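Local coordinates for protein transcriptional repressor PadR (Bacillus cereus, PDB 6JYI) that probably binds DNA as a dimeric PadR-family transcription factor and represses transcription, at residues A[26-38]-A[131-143]. Sequence-based numbering, arbitrary orientation.
Sequences DIKIVFEDVFTHF and YIADLRLKYEKWR
W142 and D33 both set CG opposite their carbonyl carbon, beside the backbone N (chi1 -71° in W142), which turns the indole and the carboxylate toward each other between the two helices. W142 NE1 donates to the anti lone pair of D33 OD2 at 2.8 Å, nearly straight (N-H...O 164°) and almost in the indole plane. One face of the indole rests on V30 CG2; I29 CG2 lies at its edge near the ring plane, while I29 CB approaches W142 CZ2 obliquely at 3.8 Å. The far corner of the indole reaches the backbone O of D26, 3.7 Å from W142 CH2, making W142 a knob among D26, I29, V30 and D33. K138, bent at its second torsion, passes its CD and CE across the same carboxylate, at about a right angle to the D33 side chain, with CE 3.5 Å from D33 OD1. Its NZ and that of K141 stay beyond salt-bridge distance, although their charges would probably favour an ionised aspartate.

The axes of helix 26-35 and helix 131-142 come within 9.4 Å of each other, their directions roughly antiparallel; this crossing joins the PadR-family winged helix-turn-helix domain to the long helix 114-142. At the other end H37 directs its edge to the face of Y131 in an offset edge-to-face pair, planes 73° apart, and L135 CD2 lies over one imidazole face. Two polar links fix that ring's rotation: ND1 is hydrogen-bonded to Y161 of helix 148-175, and NE2 to a water between D33 O and D134 OD2, where its modelled contacts are doubtfully short. Y139 OH, hydrogen-bonded to S153 of the same helix, comes within 3.5 Å of F38 CE2, near where V34 packs on Y107 and F38 on M104, both of the second subunit.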
loop_
_atom_site.group_PDB
_atom_site.type_symbol
_atom_site.label_atom_id
_atom_site.label_comp_id
_atom_site.label_asym_id
_atom_site.label_seq_id
_atom_site.Cartn_x
_atom_site.Cartn_y
_atom_site.Cartn_z
ATOM N N ASP A 26 -10.891 -6.293 -20.105
ATOM C CA ASP A 26 -10.335 -4.964 -20.003
ATOM C C ASP A 26 -10.263 -4.433 -18.553
ATOM O O ASP A 26 -9.269 -3.799 -18.181
ATOM C CB ASP A 26 -11.072 -4.000 -20.928
ATOM C CG ASP A 26 -10.519 -4.021 -22.383
ATOM O OD1 ASP A 26 -9.497 -4.684 -22.686
ATOM O OD2 ASP A 26 -11.068 -3.323 -23.223
ATOM N N ILE A 27 -11.281 -4.708 -17.747
ATOM C CA ILE A 27 -11.238 -4.340 -16.364
ATOM C C ILE A 27 -10.029 -4.984 -15.671
ATOM O O ILE A 27 -9.280 -4.291 -14.957
ATOM C CB ILE A 27 -12.534 -4.739 -15.639
ATOM C CG1 ILE A 27 -13.672 -3.880 -16.187
ATOM C CG2 ILE A 27 -12.362 -4.561 -14.144
ATOM C CD1 ILE A 27 -15.049 -4.334 -15.724
ATOM N N LYS A 28 -9.826 -6.281 -15.897
ATOM C CA LYS A 28 -8.674 -6.958 -15.345
ATOM C C LYS A 28 -7.332 -6.330 -15.785
ATOM O O LYS A 28 -6.408 -6.174 -14.986
ATOM C CB LYS A 28 -8.699 -8.459 -15.665
ATOM C CG LYS A 28 -9.670 -9.225 -14.726
ATOM C CD LYS A 28 -9.876 -10.687 -15.077
ATOM C CE LYS A 28 -8.650 -11.497 -14.944
ATOM N NZ LYS A 28 -8.913 -12.933 -15.190
ATOM N N ILE A 29 -7.203 -6.001 -17.057
ATOM C CA ILE A 29 -5.915 -5.480 -17.525
ATOM C C ILE A 29 -5.681 -4.105 -16.901
ATOM O O ILE A 29 -4.584 -3.847 -16.440
ATOM C CB ILE A 29 -5.798 -5.447 -19.051
ATOM C CG1 ILE A 29 -6.158 -6.816 -19.657
ATOM C CG2 ILE A 29 -4.357 -5.079 -19.468
ATOM C CD1 ILE A 29 -5.020 -7.849 -19.728
ATOM N N VAL A 30 -6.695 -3.240 -16.847
ATOM C CA VAL A 30 -6.504 -1.910 -16.210
ATOM C C VAL A 30 -6.083 -2.074 -14.761
ATOM O O VAL A 30 -5.201 -1.376 -14.272
ATOM C CB VAL A 30 -7.721 -0.970 -16.245
ATOM C CG1 VAL A 30 -7.235 0.461 -15.826
ATOM C CG2 VAL A 30 -8.256 -0.871 -17.617
ATOM N N PHE A 31 -6.692 -3.040 -14.086
ATOM C CA PHE A 31 -6.299 -3.364 -12.725
ATOM C C PHE A 31 -4.826 -3.771 -12.612
ATOM O O PHE A 31 -4.111 -3.287 -11.730
ATOM C CB PHE A 31 -7.144 -4.495 -12.157
ATOM C CG PHE A 31 -8.108 -4.065 -11.106
ATOM C CD1 PHE A 31 -7.725 -4.055 -9.791
ATOM C CD2 PHE A 31 -9.379 -3.646 -11.442
ATOM C CE1 PHE A 31 -8.554 -3.664 -8.806
ATOM C CE2 PHE A 31 -10.267 -3.243 -10.444
ATOM C CZ PHE A 31 -9.846 -3.262 -9.109
ATOM N N GLU A 32 -4.373 -4.658 -13.481
ATOM C CA GLU A 32 -3.006 -5.130 -13.390
ATOM C C GLU A 32 -2.020 -4.042 -13.782
ATOM O O GLU A 32 -0.901 -3.998 -13.257
ATOM C CB GLU A 32 -2.735 -6.297 -14.333
ATOM C CG GLU A 32 -3.606 -7.505 -14.190
ATOM C CD GLU A 32 -3.403 -8.482 -15.363
ATOM O OE1 GLU A 32 -2.743 -8.109 -16.372
ATOM O OE2 GLU A 32 -3.915 -9.621 -15.275
ATOM N N ASP A 33 -2.413 -3.216 -14.746
ATOM C CA ASP A 33 -1.509 -2.229 -15.330
ATOM C C ASP A 33 -1.334 -0.994 -14.436
ATOM O O ASP A 33 -0.228 -0.449 -14.336
ATOM C CB ASP A 33 -2.052 -1.742 -16.693
ATOM C CG ASP A 33 -1.789 -2.719 -17.848
ATOM O OD1 ASP A 33 -1.058 -3.741 -17.701
ATOM O OD2 ASP A 33 -2.338 -2.424 -18.938
ATOM N N VAL A 34 -2.438 -0.543 -13.835
ATOM C CA VAL A 34 -2.543 0.749 -13.174
ATOM C C VAL A 34 -2.826 0.565 -11.682
ATOM O O VAL A 34 -2.032 1.006 -10.843
ATOM C CB VAL A 34 -3.687 1.586 -13.796
ATOM C CG1 VAL A 34 -3.998 2.788 -12.963
ATOM C CG2 VAL A 34 -3.369 1.969 -15.238
ATOM N N PHE A 35 -3.919 -0.113 -11.335
ATOM C CA PHE A 35 -4.353 -0.170 -9.920
ATOM C C PHE A 35 -3.490 -1.032 -8.990
ATOM O O PHE A 35 -3.509 -0.838 -7.779
ATOM C CB PHE A 35 -5.842 -0.538 -9.802
ATOM C CG PHE A 35 -6.758 0.519 -10.293
ATOM C CD1 PHE A 35 -7.101 0.610 -11.608
ATOM C CD2 PHE A 35 -7.269 1.457 -9.450
ATOM C CE1 PHE A 35 -7.970 1.610 -12.065
ATOM C CE2 PHE A 35 -8.115 2.442 -9.943
ATOM C CZ PHE A 35 -8.449 2.496 -11.247
ATOM N N THR A 36 -2.717 -1.966 -9.528
ATOM C CA THR A 36 -1.714 -2.700 -8.733
ATOM C C THR A 36 -0.745 -1.710 -8.012
ATOM O O THR A 36 -0.120 -2.060 -7.005
ATOM C CB THR A 36 -0.945 -3.711 -9.631
ATOM O OG1 THR A 36 -0.027 -4.529 -8.868
ATOM C CG2 THR A 36 -0.176 -2.991 -10.660
ATOM N N HIS A 37 -0.623 -0.487 -8.523
ATOM C CA HIS A 37 0.325 0.462 -7.962
ATOM C C HIS A 37 -0.260 1.319 -6.854
ATOM O O HIS A 37 0.489 1.832 -6.010
ATOM C CB HIS A 37 0.945 1.329 -9.060
ATOM C CG HIS A 37 1.754 0.539 -10.038
ATOM N ND1 HIS A 37 2.989 0.003 -9.727
ATOM C CD2 HIS A 37 1.493 0.166 -11.314
ATOM C CE1 HIS A 37 3.458 -0.655 -10.772
ATOM N NE2 HIS A 37 2.573 -0.569 -11.752
ATOM N N PHE A 38 -1.584 1.483 -6.832
ATOM C CA PHE A 38 -2.175 2.324 -5.802
ATOM C C PHE A 38 -3.496 1.844 -5.187
ATOM O O PHE A 38 -3.983 2.476 -4.255
ATOM C CB PHE A 38 -2.252 3.782 -6.286
ATOM C CG PHE A 38 -3.217 4.009 -7.405
ATOM C CD1 PHE A 38 -4.570 4.101 -7.146
ATOM C CD2 PHE A 38 -2.754 4.178 -8.720
ATOM C CE1 PHE A 38 -5.480 4.298 -8.172
ATOM C CE2 PHE A 38 -3.662 4.410 -9.756
ATOM C CZ PHE A 38 -5.011 4.448 -9.486
ATOM N N TYR A 131 8.625 -1.248 -12.552
ATOM C CA TYR A 131 7.318 -0.563 -12.329
ATOM C C TYR A 131 7.337 0.854 -12.883
ATOM O O TYR A 131 6.369 1.305 -13.512
ATOM C CB TYR A 131 6.964 -0.395 -10.861
ATOM C CG TYR A 131 6.807 -1.619 -9.983
ATOM C CD1 TYR A 131 6.454 -2.865 -10.487
ATOM C CD2 TYR A 131 6.963 -1.487 -8.604
ATOM C CE1 TYR A 131 6.313 -3.974 -9.621
ATOM C CE2 TYR A 131 6.834 -2.564 -7.738
ATOM C CZ TYR A 131 6.519 -3.807 -8.242
ATOM O OH TYR A 131 6.396 -4.853 -7.336
ATOM N N ILE A 132 8.431 1.562 -12.628
ATOM C CA ILE A 132 8.574 2.926 -13.094
ATOM C C ILE A 132 8.378 2.909 -14.598
ATOM O O ILE A 132 7.398 3.485 -15.071
ATOM C CB ILE A 132 9.920 3.561 -12.666
ATOM C CG1 ILE A 132 9.873 3.915 -11.163
ATOM C CG2 ILE A 132 10.202 4.820 -13.454
ATOM C CD1 ILE A 132 11.250 4.341 -10.559
ATOM N N ALA A 133 9.274 2.213 -15.316
ATOM C CA ALA A 133 9.175 2.016 -16.784
ATOM C C ALA A 133 7.797 1.542 -17.279
ATOM O O ALA A 133 7.261 2.064 -18.239
ATOM C CB ALA A 133 10.263 1.039 -17.262
ATOM N N ASP A 134 7.221 0.543 -16.641
ATOM C CA ASP A 134 5.924 0.033 -17.086
ATOM C C ASP A 134 4.888 1.190 -17.110
ATOM O O ASP A 134 4.334 1.543 -18.161
ATOM C CB ASP A 134 5.465 -1.097 -16.141
ATOM C CG ASP A 134 4.560 -2.124 -16.827
ATOM O OD1 ASP A 134 4.893 -2.601 -17.950
ATOM O OD2 ASP A 134 3.514 -2.459 -16.221
ATOM N N LEU A 135 4.742 1.828 -15.954
ATOM C CA LEU A 135 3.594 2.651 -15.607
ATOM C C LEU A 135 3.297 3.764 -16.599
ATOM O O LEU A 135 2.164 3.971 -16.983
ATOM C CB LEU A 135 3.798 3.228 -14.205
ATOM C CG LEU A 135 2.586 3.652 -13.395
ATOM C CD1 LEU A 135 1.482 2.584 -13.456
ATOM C CD2 LEU A 135 3.017 3.928 -11.967
ATOM N N ARG A 136 4.338 4.467 -17.014
ATOM C CA ARG A 136 4.199 5.588 -17.945
ATOM C C ARG A 136 3.436 5.120 -19.218
ATOM O O ARG A 136 2.387 5.653 -19.600
ATOM C CB ARG A 136 5.607 6.167 -18.262
ATOM C CG ARG A 136 6.716 5.882 -17.120
ATOM C CD ARG A 136 8.066 6.642 -17.296
ATOM N NE ARG A 136 8.095 7.952 -16.612
ATOM C CZ ARG A 136 9.150 8.477 -15.969
ATOM N NH1 ARG A 136 10.305 7.820 -15.867
ATOM N NH2 ARG A 136 9.043 9.675 -15.390
ATOM N N LEU A 137 3.956 4.080 -19.830
ATOM C CA LEU A 137 3.382 3.524 -21.057
ATOM C C LEU A 137 1.928 3.029 -20.863
ATOM O O LEU A 137 1.049 3.228 -21.718
ATOM C CB LEU A 137 4.272 2.402 -21.548
ATOM C CG LEU A 137 5.460 2.827 -22.442
ATOM C CD1 LEU A 137 6.097 1.582 -23.022
ATOM C CD2 LEU A 137 5.049 3.796 -23.560
ATOM N N LYS A 138 1.667 2.426 -19.716
ATOM C CA LYS A 138 0.307 1.979 -19.407
ATOM C C LYS A 138 -0.698 3.130 -19.249
ATOM O O LYS A 138 -1.844 2.983 -19.628
ATOM C CB LYS A 138 0.331 1.099 -18.172
ATOM C CG LYS A 138 1.184 -0.169 -18.340
ATOM C CD LYS A 138 0.863 -0.914 -19.610
ATOM C CE LYS A 138 1.438 -2.315 -19.609
ATOM N NZ LYS A 138 1.376 -2.855 -20.973
ATOM N N TYR A 139 -0.284 4.274 -18.708
ATOM C CA TYR A 139 -1.206 5.429 -18.621
ATOM C C TYR A 139 -1.538 5.988 -20.008
ATOM O O TYR A 139 -2.647 6.409 -20.252
ATOM C CB TYR A 139 -0.645 6.532 -17.716
ATOM C CG TYR A 139 -1.024 6.435 -16.265
ATOM C CD1 TYR A 139 -0.534 5.417 -15.464
ATOM C CD2 TYR A 139 -1.859 7.372 -15.686
ATOM C CE1 TYR A 139 -0.842 5.358 -14.117
ATOM C CE2 TYR A 139 -2.197 7.306 -14.336
ATOM C CZ TYR A 139 -1.678 6.299 -13.562
ATOM O OH TYR A 139 -2.001 6.232 -12.231
ATOM N N GLU A 140 -0.587 5.951 -20.940
ATOM C CA GLU A 140 -0.856 6.379 -22.314
ATOM C C GLU A 140 -1.825 5.435 -23.050
ATOM O O GLU A 140 -2.555 5.876 -23.934
ATOM C CB GLU A 140 0.462 6.531 -23.096
ATOM C CG GLU A 140 1.384 7.609 -22.478
ATOM C CD GLU A 140 2.744 7.751 -23.179
ATOM O OE1 GLU A 140 3.197 6.817 -23.894
ATOM O OE2 GLU A 140 3.368 8.826 -22.976
ATOM N N LYS A 141 -1.798 4.146 -22.707
ATOM C CA LYS A 141 -2.743 3.160 -23.219
ATOM C C LYS A 141 -4.152 3.354 -22.614
ATOM O O LYS A 141 -5.148 3.398 -23.331
ATOM C CB LYS A 141 -2.230 1.740 -22.918
ATOM C CG LYS A 141 -3.194 0.604 -23.334
ATOM C CD LYS A 141 -2.596 -0.807 -23.063
ATOM C CE LYS A 141 -3.564 -1.918 -23.503
ATOM N NZ LYS A 141 -3.169 -3.270 -22.996
ATOM N N TRP A 142 -4.231 3.488 -21.295
ATOM C CA TRP A 142 -5.542 3.531 -20.610
ATOM C C TRP A 142 -6.182 4.905 -20.490
ATOM O O TRP A 142 -7.418 4.993 -20.433
ATOM C CB TRP A 142 -5.475 2.867 -19.228
ATOM C CG TRP A 142 -5.338 1.388 -19.379
ATOM C CD1 TRP A 142 -4.243 0.630 -19.068
ATOM C CD2 TRP A 142 -6.307 0.481 -19.945
ATOM N NE1 TRP A 142 -4.470 -0.676 -19.372
ATOM C CE2 TRP A 142 -5.723 -0.804 -19.930
ATOM C CE3 TRP A 142 -7.604 0.628 -20.437
ATOM C CZ2 TRP A 142 -6.401 -1.942 -20.374
ATOM C CZ3 TRP A 142 -8.276 -0.513 -20.906
ATOM C CH2 TRP A 142 -7.671 -1.775 -20.859
ATOM N N ARG A 143 -5.365 5.956 -20.459
ATOM C CA ARG A 143 -5.891 7.306 -20.316
ATOM C C ARG A 143 -5.446 8.150 -21.507
ATOM O O ARG A 143 -4.608 9.062 -21.383
ATOM C CB ARG A 143 -5.414 7.955 -19.016
ATOM C CG ARG A 143 -5.807 7.205 -17.696
ATOM C CD ARG A 143 -7.197 7.572 -17.247
ATOM N NE ARG A 143 -8.179 7.056 -18.182
ATOM C CZ ARG A 143 -9.343 7.609 -18.527
ATOM N NH1 ARG A 143 -9.780 8.767 -18.034
ATOM N NH2 ARG A 143 -10.082 6.967 -19.410
HETATM O O HOH W 1 2.167 -1.295 -14.561
#